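Type IV pilus assembly protein PilF (Pseudomonas aeruginosa, PDB 2HO1) is an outer membrane lipoprotein built of TPR motifs that is essential for localising PilQ to the outer membrane and assembling it into the dodecameric type IV pilus secretin. Local coordinates at residues P157-L168 and V177-E188. Residues are numbered along the deposited sequence; the frame is centred on the assembly and turned at random.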
ATOM      1  N   PRO A 157       2.619   8.597  13.987  1.00 37.96           N
ATOM      2  CA  PRO A 157       4.006   8.209  14.236  1.00 38.02           C
ATOM      3  C   PRO A 157       4.297   6.711  14.366  1.00 37.72           C
ATOM      4  O   PRO A 157       5.394   6.273  13.997  1.00 36.35           O
ATOM      5  CB  PRO A 157       4.375   9.002  15.499  1.00 38.38           C
ATOM      6  CG  PRO A 157       3.064   9.160  16.214  1.00 38.80           C
ATOM      7  CD  PRO A 157       2.132   9.498  15.049  1.00 39.81           C
ATOM      8  N   ALA A 158       3.350   5.925  14.884  1.00 35.95           N
ATOM      9  CA  ALA A 158       3.598   4.488  15.003  1.00 37.57           C
ATOM     10  C   ALA A 158       3.598   3.879  13.582  1.00 36.84           C
ATOM     11  O   ALA A 158       4.393   2.998  13.243  1.00 35.83           O
ATOM     12  CB  ALA A 158       2.520   3.823  15.893  1.00 36.65           C
ATOM     13  N   GLN A 159       2.709   4.389  12.750  1.00 36.22           N
ATOM     14  CA  GLN A 159       2.604   3.940  11.384  1.00 37.78           C
ATOM     15  C   GLN A 159       3.859   4.391  10.604  1.00 37.25           C
ATOM     16  O   GLN A 159       4.410   3.633   9.813  1.00 34.37           O
ATOM     17  CB  GLN A 159       1.357   4.548  10.754  1.00 39.31           C
ATOM     18  CG  GLN A 159       1.121   4.113   9.353  1.00 40.98           C
ATOM     19  CD  GLN A 159      -0.166   4.678   8.817  1.00 42.82           C
ATOM     20  OE1 GLN A 159      -0.171   5.666   8.052  1.00 39.75           O
ATOM     21  NE2 GLN A 159      -1.281   4.062   9.224  1.00 37.86           N
ATOM     22  N   ALA A 160       4.299   5.625  10.839  1.00 34.75           N
ATOM     23  CA  ALA A 160       5.484   6.146  10.172  1.00 34.30           C
ATOM     24  C   ALA A 160       6.665   5.216  10.482  1.00 36.66           C
ATOM     25  O   ALA A 160       7.451   4.845   9.593  1.00 34.62           O
ATOM     26  CB  ALA A 160       5.794   7.585  10.678  1.00 32.32           C
ATOM     27  N   LYS A 161       6.750   4.830  11.751  1.00 36.14           N
ATOM     28  CA  LYS A 161       7.823   3.973  12.226  1.00 38.32           C
ATOM     29  C   LYS A 161       7.871   2.672  11.451  1.00 37.92           C
ATOM     30  O   LYS A 161       8.963   2.237  11.028  1.00 38.23           O
ATOM     31  CB  LYS A 161       7.643   3.712  13.729  1.00 40.14           C
ATOM     32  CG  LYS A 161       8.725   2.901  14.391  1.00 43.95           C
ATOM     33  CD  LYS A 161       8.318   2.690  15.841  1.00 49.42           C
ATOM     34  CE  LYS A 161       9.142   1.635  16.573  1.00 51.87           C
ATOM     35  NZ  LYS A 161       8.502   1.385  17.914  1.00 54.28           N
ATOM     36  N   GLU A 162       6.711   2.039  11.263  1.00 36.03           N
ATOM     37  CA  GLU A 162       6.674   0.785  10.507  1.00 36.62           C
ATOM     38  C   GLU A 162       7.150   1.000   9.065  1.00 35.26           C
ATOM     39  O   GLU A 162       7.860   0.169   8.519  1.00 34.13           O
ATOM     40  CB  GLU A 162       5.272   0.140  10.551  1.00 38.76           C
ATOM     41  CG  GLU A 162       4.951  -0.387  11.946  1.00 44.27           C
ATOM     42  CD  GLU A 162       3.705  -1.268  12.044  1.00 47.90           C
ATOM     43  OE1 GLU A 162       3.469  -2.147  11.170  1.00 47.61           O
ATOM     44  OE2 GLU A 162       2.968  -1.092  13.041  1.00 50.07           O
ATOM     45  N   TYR A 163       6.785   2.120   8.454  1.00 33.78           N
ATOM     46  CA  TYR A 163       7.227   2.377   7.102  1.00 32.65           C
ATOM     47  C   TYR A 163       8.731   2.605   7.097  1.00 34.27           C
ATOM     48  O   TYR A 163       9.432   2.066   6.247  1.00 33.83           O
ATOM     49  CB  TYR A 163       6.481   3.567   6.496  1.00 32.18           C
ATOM     50  CG  TYR A 163       5.080   3.198   5.997  1.00 31.27           C
ATOM     51  CD1 TYR A 163       4.883   2.105   5.128  1.00 30.26           C
ATOM     52  CD2 TYR A 163       3.961   3.948   6.373  1.00 28.35           C
ATOM     53  CE1 TYR A 163       3.597   1.775   4.645  1.00 29.31           C
ATOM     54  CE2 TYR A 163       2.695   3.630   5.899  1.00 26.77           C
ATOM     55  CZ  TYR A 163       2.515   2.559   5.045  1.00 27.53           C
ATOM     56  OH  TYR A 163       1.272   2.310   4.555  1.00 28.99           O
ATOM     57  N   PHE A 164       9.236   3.385   8.049  1.00 33.22           N
ATOM     58  CA  PHE A 164      10.674   3.614   8.131  1.00 33.62           C
ATOM     59  C   PHE A 164      11.462   2.308   8.324  1.00 33.87           C
ATOM     60  O   PHE A 164      12.521   2.136   7.725  1.00 31.62           O
ATOM     61  CB  PHE A 164      11.000   4.622   9.243  1.00 31.60           C
ATOM     62  CG  PHE A 164      10.558   6.038   8.920  1.00 32.18           C
ATOM     63  CD1 PHE A 164      10.734   6.556   7.639  1.00 33.56           C
ATOM     64  CD2 PHE A 164       9.972   6.847   9.894  1.00 32.59           C
ATOM     65  CE1 PHE A 164      10.326   7.855   7.342  1.00 34.40           C
ATOM     66  CE2 PHE A 164       9.566   8.132   9.610  1.00 31.14           C
ATOM     67  CZ  PHE A 164       9.738   8.642   8.340  1.00 33.60           C
ATOM     68  N   GLU A 165      10.950   1.394   9.146  1.00 34.79           N
ATOM     69  CA  GLU A 165      11.624   0.117   9.327  1.00 37.56           C
ATOM     70  C   GLU A 165      11.662  -0.679   8.022  1.00 38.20           C
ATOM     71  O   GLU A 165      12.665  -1.352   7.731  1.00 40.75           O
ATOM     72  CB  GLU A 165      10.945  -0.702  10.434  1.00 39.25           C
ATOM     73  CG  GLU A 165      11.274  -0.199  11.823  1.00 42.57           C
ATOM     74  CD  GLU A 165      10.347  -0.751  12.901  1.00 46.80           C
ATOM     75  OE1 GLU A 165       9.280  -1.308  12.558  1.00 49.10           O
ATOM     76  OE2 GLU A 165      10.669  -0.600  14.102  1.00 49.41           O
ATOM     77  N   LYS A 166      10.582  -0.628   7.234  1.00 37.27           N
ATOM     78  CA  LYS A 166      10.582  -1.341   5.955  1.00 35.92           C
ATOM     79  C   LYS A 166      11.664  -0.754   5.038  1.00 36.65           C
ATOM     80  O   LYS A 166      12.380  -1.491   4.324  1.00 32.53           O
ATOM     81  CB  LYS A 166       9.202  -1.266   5.249  1.00 36.13           C
ATOM     82  CG  LYS A 166       8.049  -1.971   5.978  1.00 36.12           C
ATOM     83  CD  LYS A 166       6.782  -1.957   5.132  1.00 37.35           C
ATOM     84  CE  LYS A 166       5.542  -2.107   5.990  1.00 41.17           C
ATOM     85  NZ  LYS A 166       5.442  -3.403   6.752  1.00 42.44           N
ATOM     86  N   SER A 167      11.784   0.574   5.046  1.00 33.53           N
ATOM     87  CA  SER A 167      12.795   1.234   4.215  1.00 34.60           C
ATOM     88  C   SER A 167      14.230   0.794   4.606  1.00 35.73           C
ATOM     89  O   SER A 167      15.055   0.510   3.748  1.00 34.80           O
ATOM     90  CB  SER A 167      12.675   2.756   4.357  1.00 33.61           C
ATOM     91  OG  SER A 167      13.481   3.447   3.424  1.00 36.52           O
ATOM     92  N   LEU A 168      14.517   0.729   5.903  1.00 38.19           N
ATOM     93  CA  LEU A 168      15.852   0.352   6.340  1.00 40.12           C
ATOM     94  C   LEU A 168      16.136  -1.127   6.137  1.00 42.66           C
ATOM     95  O   LEU A 168      17.292  -1.514   6.048  1.00 42.76           O
ATOM     96  CB  LEU A 168      16.069   0.725   7.814  1.00 39.05           C
ATOM     97  CG  LEU A 168      16.228   2.229   8.098  1.00 39.21           C
ATOM     98  CD1 LEU A 168      16.185   2.507   9.602  1.00 36.47           C
ATOM     99  CD2 LEU A 168      17.514   2.721   7.517  1.00 37.91           C
ATOM    100  N   VAL A 177      16.878   8.254   7.227  1.00 40.85           N
ATOM    101  CA  VAL A 177      15.817   7.404   7.769  1.00 39.28           C
ATOM    102  C   VAL A 177      16.191   7.031   9.191  1.00 37.72           C
ATOM    103  O   VAL A 177      15.351   7.029  10.088  1.00 38.83           O
ATOM    104  CB  VAL A 177      15.586   6.090   6.927  1.00 39.86           C
ATOM    105  CG1 VAL A 177      14.501   5.207   7.604  1.00 33.82           C
ATOM    106  CG2 VAL A 177      15.153   6.448   5.510  1.00 38.02           C
ATOM    107  N   ALA A 178      17.460   6.725   9.408  1.00 38.04           N
ATOM    108  CA  ALA A 178      17.917   6.386  10.753  1.00 37.78           C
ATOM    109  C   ALA A 178      17.618   7.524  11.716  1.00 38.06           C
ATOM    110  O   ALA A 178      17.298   7.287  12.891  1.00 39.09           O
ATOM    111  CB  ALA A 178      19.392   6.111  10.747  1.00 39.39           C
ATOM    112  N   LEU A 179      17.733   8.758  11.231  1.00 34.87           N
ATOM    113  CA  LEU A 179      17.466   9.929  12.071  1.00 35.16           C
ATOM    114  C   LEU A 179      15.994  10.021  12.432  1.00 34.71           C
ATOM    115  O   LEU A 179      15.658  10.325  13.579  1.00 32.86           O
ATOM    116  CB  LEU A 179      17.909  11.227  11.365  1.00 36.29           C
ATOM    117  CG  LEU A 179      17.511  12.536  12.051  1.00 35.99           C
ATOM    118  CD1 LEU A 179      18.299  12.722  13.337  1.00 38.65           C
ATOM    119  CD2 LEU A 179      17.788  13.686  11.082  1.00 37.25           C
ATOM    120  N   GLU A 180      15.108   9.750  11.464  1.00 35.12           N
ATOM    121  CA  GLU A 180      13.676   9.804  11.752  1.00 33.99           C
ATOM    122  C   GLU A 180      13.340   8.707  12.755  1.00 34.47           C
ATOM    123  O   GLU A 180      12.521   8.913  13.642  1.00 33.54           O
ATOM    124  CB  GLU A 180      12.841   9.632  10.482  1.00 35.18           C
ATOM    125  CG  GLU A 180      12.986  10.746   9.459  1.00 36.11           C
ATOM    126  CD  GLU A 180      12.652  12.125  10.022  1.00 37.12           C
ATOM    127  OE1 GLU A 180      11.718  12.245  10.827  1.00 35.70           O
ATOM    128  OE2 GLU A 180      13.330  13.097   9.647  1.00 40.63           O
HETATM  129  N   MSE A 181      13.993   7.550  12.639  1.00 36.35           N
HETATM  130  CA  MSE A 181      13.757   6.459  13.595  1.00 37.25           C
HETATM  131  C   MSE A 181      14.216   6.896  14.979  1.00 38.18           C
HETATM  132  O   MSE A 181      13.492   6.736  15.969  1.00 39.03           O
HETATM  133  CB  MSE A 181      14.512   5.180  13.194  1.00 37.08           C
HETATM  134  CG  MSE A 181      13.879   4.352  12.067  1.00 41.44           C
HETATM  135 SE   MSE A 181      12.130   3.639  12.515  1.00 47.02          SE
HETATM  136  CE  MSE A 181      12.543   2.706  14.125  1.00 41.63           C
ATOM    137  N   ALA A 182      15.430   7.439  15.059  1.00 38.30           N
ATOM    138  CA  ALA A 182      15.965   7.896  16.353  1.00 38.42           C
ATOM    139  C   ALA A 182      15.004   8.891  17.011  1.00 38.77           C
ATOM    140  O   ALA A 182      14.714   8.805  18.221  1.00 40.11           O
ATOM    141  CB  ALA A 182      17.358   8.558  16.156  1.00 37.89           C
ATOM    142  N   ASP A 183      14.501   9.837  16.226  1.00 36.43           N
ATOM    143  CA  ASP A 183      13.595  10.822  16.786  1.00 37.52           C
ATOM    144  C   ASP A 183      12.328  10.165  17.329  1.00 38.99           C
ATOM    145  O   ASP A 183      11.869  10.484  18.431  1.00 36.47           O
ATOM    146  CB  ASP A 183      13.256  11.882  15.733  1.00 37.65           C
ATOM    147  CG  ASP A 183      12.660  13.152  16.345  1.00 42.75           C
ATOM    148  OD1 ASP A 183      13.108  13.568  17.448  1.00 43.20           O
ATOM    149  OD2 ASP A 183      11.752  13.745  15.718  1.00 43.26           O
ATOM    150  N   LEU A 184      11.758   9.237  16.563  1.00 40.87           N
ATOM    151  CA  LEU A 184      10.541   8.577  17.013  1.00 42.25           C
ATOM    152  C   LEU A 184      10.782   7.791  18.276  1.00 41.48           C
ATOM    153  O   LEU A 184      10.036   7.921  19.237  1.00 43.68           O
ATOM    154  CB  LEU A 184      10.003   7.650  15.931  1.00 42.82           C
ATOM    155  CG  LEU A 184       9.446   8.388  14.722  1.00 41.87           C
ATOM    156  CD1 LEU A 184       9.159   7.389  13.614  1.00 43.24           C
ATOM    157  CD2 LEU A 184       8.206   9.145  15.125  1.00 40.36           C
ATOM    158  N   LEU A 185      11.834   6.982  18.290  1.00 42.09           N
ATOM    159  CA  LEU A 185      12.134   6.180  19.477  1.00 43.58           C
ATOM    160  C   LEU A 185      12.410   7.073  20.679  1.00 44.94           C
ATOM    161  O   LEU A 185      11.930   6.806  21.785  1.00 44.60           O
ATOM    162  CB  LEU A 185      13.313   5.261  19.200  1.00 42.56           C
ATOM    163  CG  LEU A 185      12.961   4.269  18.093  1.00 43.79           C
ATOM    164  CD1 LEU A 185      14.235   3.576  17.580  1.00 41.64           C
ATOM    165  CD2 LEU A 185      11.931   3.263  18.642  1.00 43.22           C
ATOM    166  N   TYR A 186      13.175   8.140  20.472  1.00 46.30           N
ATOM    167  CA  TYR A 186      13.439   9.067  21.557  1.00 47.73           C
ATOM    168  C   TYR A 186      12.129   9.569  22.130  1.00 50.07           C
ATOM    169  O   TYR A 186      11.920   9.540  23.339  1.00 52.21           O
ATOM    170  CB  TYR A 186      14.291  10.248  21.096  1.00 48.91           C
ATOM    171  CG  TYR A 186      14.441  11.309  22.159  1.00 48.98           C
ATOM    172  CD1 TYR A 186      15.272  11.110  23.251  1.00 50.81           C
ATOM    173  CD2 TYR A 186      13.736  12.498  22.085  1.00 50.00           C
ATOM    174  CE1 TYR A 186      15.406  12.069  24.229  1.00 52.00           C
ATOM    175  CE2 TYR A 186      13.863  13.463  23.060  1.00 53.59           C
ATOM    176  CZ  TYR A 186      14.700  13.243  24.130  1.00 52.99           C
ATOM    177  OH  TYR A 186      14.832  14.203  25.105  1.00 54.24           O
ATOM    178  N   LYS A 187      11.241  10.025  21.253  1.00 52.05           N
ATOM    179  CA  LYS A 187       9.958  10.537  21.702  1.00 52.99           C
ATOM    180  C   LYS A 187       9.137   9.468  22.428  1.00 55.08           C
ATOM    181  O   LYS A 187       8.276   9.805  23.233  1.00 55.03           O
ATOM    182  CB  LYS A 187       9.161  11.094  20.523  1.00 52.68           C
ATOM    183  CG  LYS A 187       9.573  12.489  20.042  1.00 50.36           C
ATOM    184  CD  LYS A 187       8.708  12.884  18.851  1.00 50.40           C
ATOM    185  CE  LYS A 187       8.938  14.315  18.429  1.00 52.26           C
ATOM    186  NZ  LYS A 187      10.370  14.550  18.100  1.00 55.00           N
ATOM    187  N   GLU A 188       9.407   8.193  22.137  1.00 56.54           N
ATOM    188  CA  GLU A 188       8.711   7.060  22.764  1.00 58.40           C
ATOM    189  C   GLU A 188       9.403   6.621  24.055  1.00 58.89           C
ATOM    190  O   GLU A 188       8.971   5.661  24.695  1.00 58.63           O
ATOM    191  CB  GLU A 188       8.716   5.830  21.850  1.00 60.33           C
ATOM    192  CG  GLU A 188       7.748   5.830  20.693  1.00 64.42           C
ATOM    193  CD  GLU A 188       7.928   4.606  19.805  1.00 64.58           C
ATOM    194  OE1 GLU A 188       8.162   3.507  20.341  1.00 67.29           O
ATOM    195  OE2 GLU A 188       7.827   4.737  18.572  1.00 67.49           O
TER
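Lys161 faces Met181 and Phe164 faces Val177 where helix 157-168 runs against helix 177-187, the axes 9.9 Å apart at closest and their directions 145° apart. This is consistent with the step from TPR 4 to TPR 5 as the repeats are assigned, and two side chains interlock across it as knobs into holes. Phe164 enters the hole made by Val177, Glu180, Met181 and Leu184. Glu180 CB lies over one face of the Phe164 ring, a CH-pi contact 4.0 Å from the centroid, displaced toward the rim, while Leu184 CD1 meets the ring edge in plane. Met181, present as selenomethionine (atom SE), is the reciprocal knob, among Lys161, Phe164, Glu165 and Leu168. Its chain bends twice beyond CB, laying SE against Phe164 CB at 3.6 Å and turning CE to the aliphatic part of Lys161 and to Glu165. Near the connection between the two helices, Leu168 and Val177 meet tip to tip, tightly, with 3.5 Å between Leu168 CG and Val177 CG1. At the far end Leu184 CD2 touches Pro157 CB at 3.9 Å. With CG anti to the backbone N (chi1 -177°) and the chain extended beyond, Lys161 passes Met181 and Leu185 at about right angles; Lys161 NZ forms a salt bridge with Glu188, 3.2 Å from OE1, with weak hydrogen bonds to both OE1 and OE2. Glu180 sends its carboxylate to Arg210 instead, and Ser167 OG, beside Val177 CG2, bonds to Ser141 O. Helix 191-202 meets this interface through Tyr197, which touches Leu168 and Leu185. Apolar interlocking thus joins the consecutive repeats of the superhelix, while the one ion pair across the two segments, whose hydrogen bonds are weak, probably adds modestly to their hold.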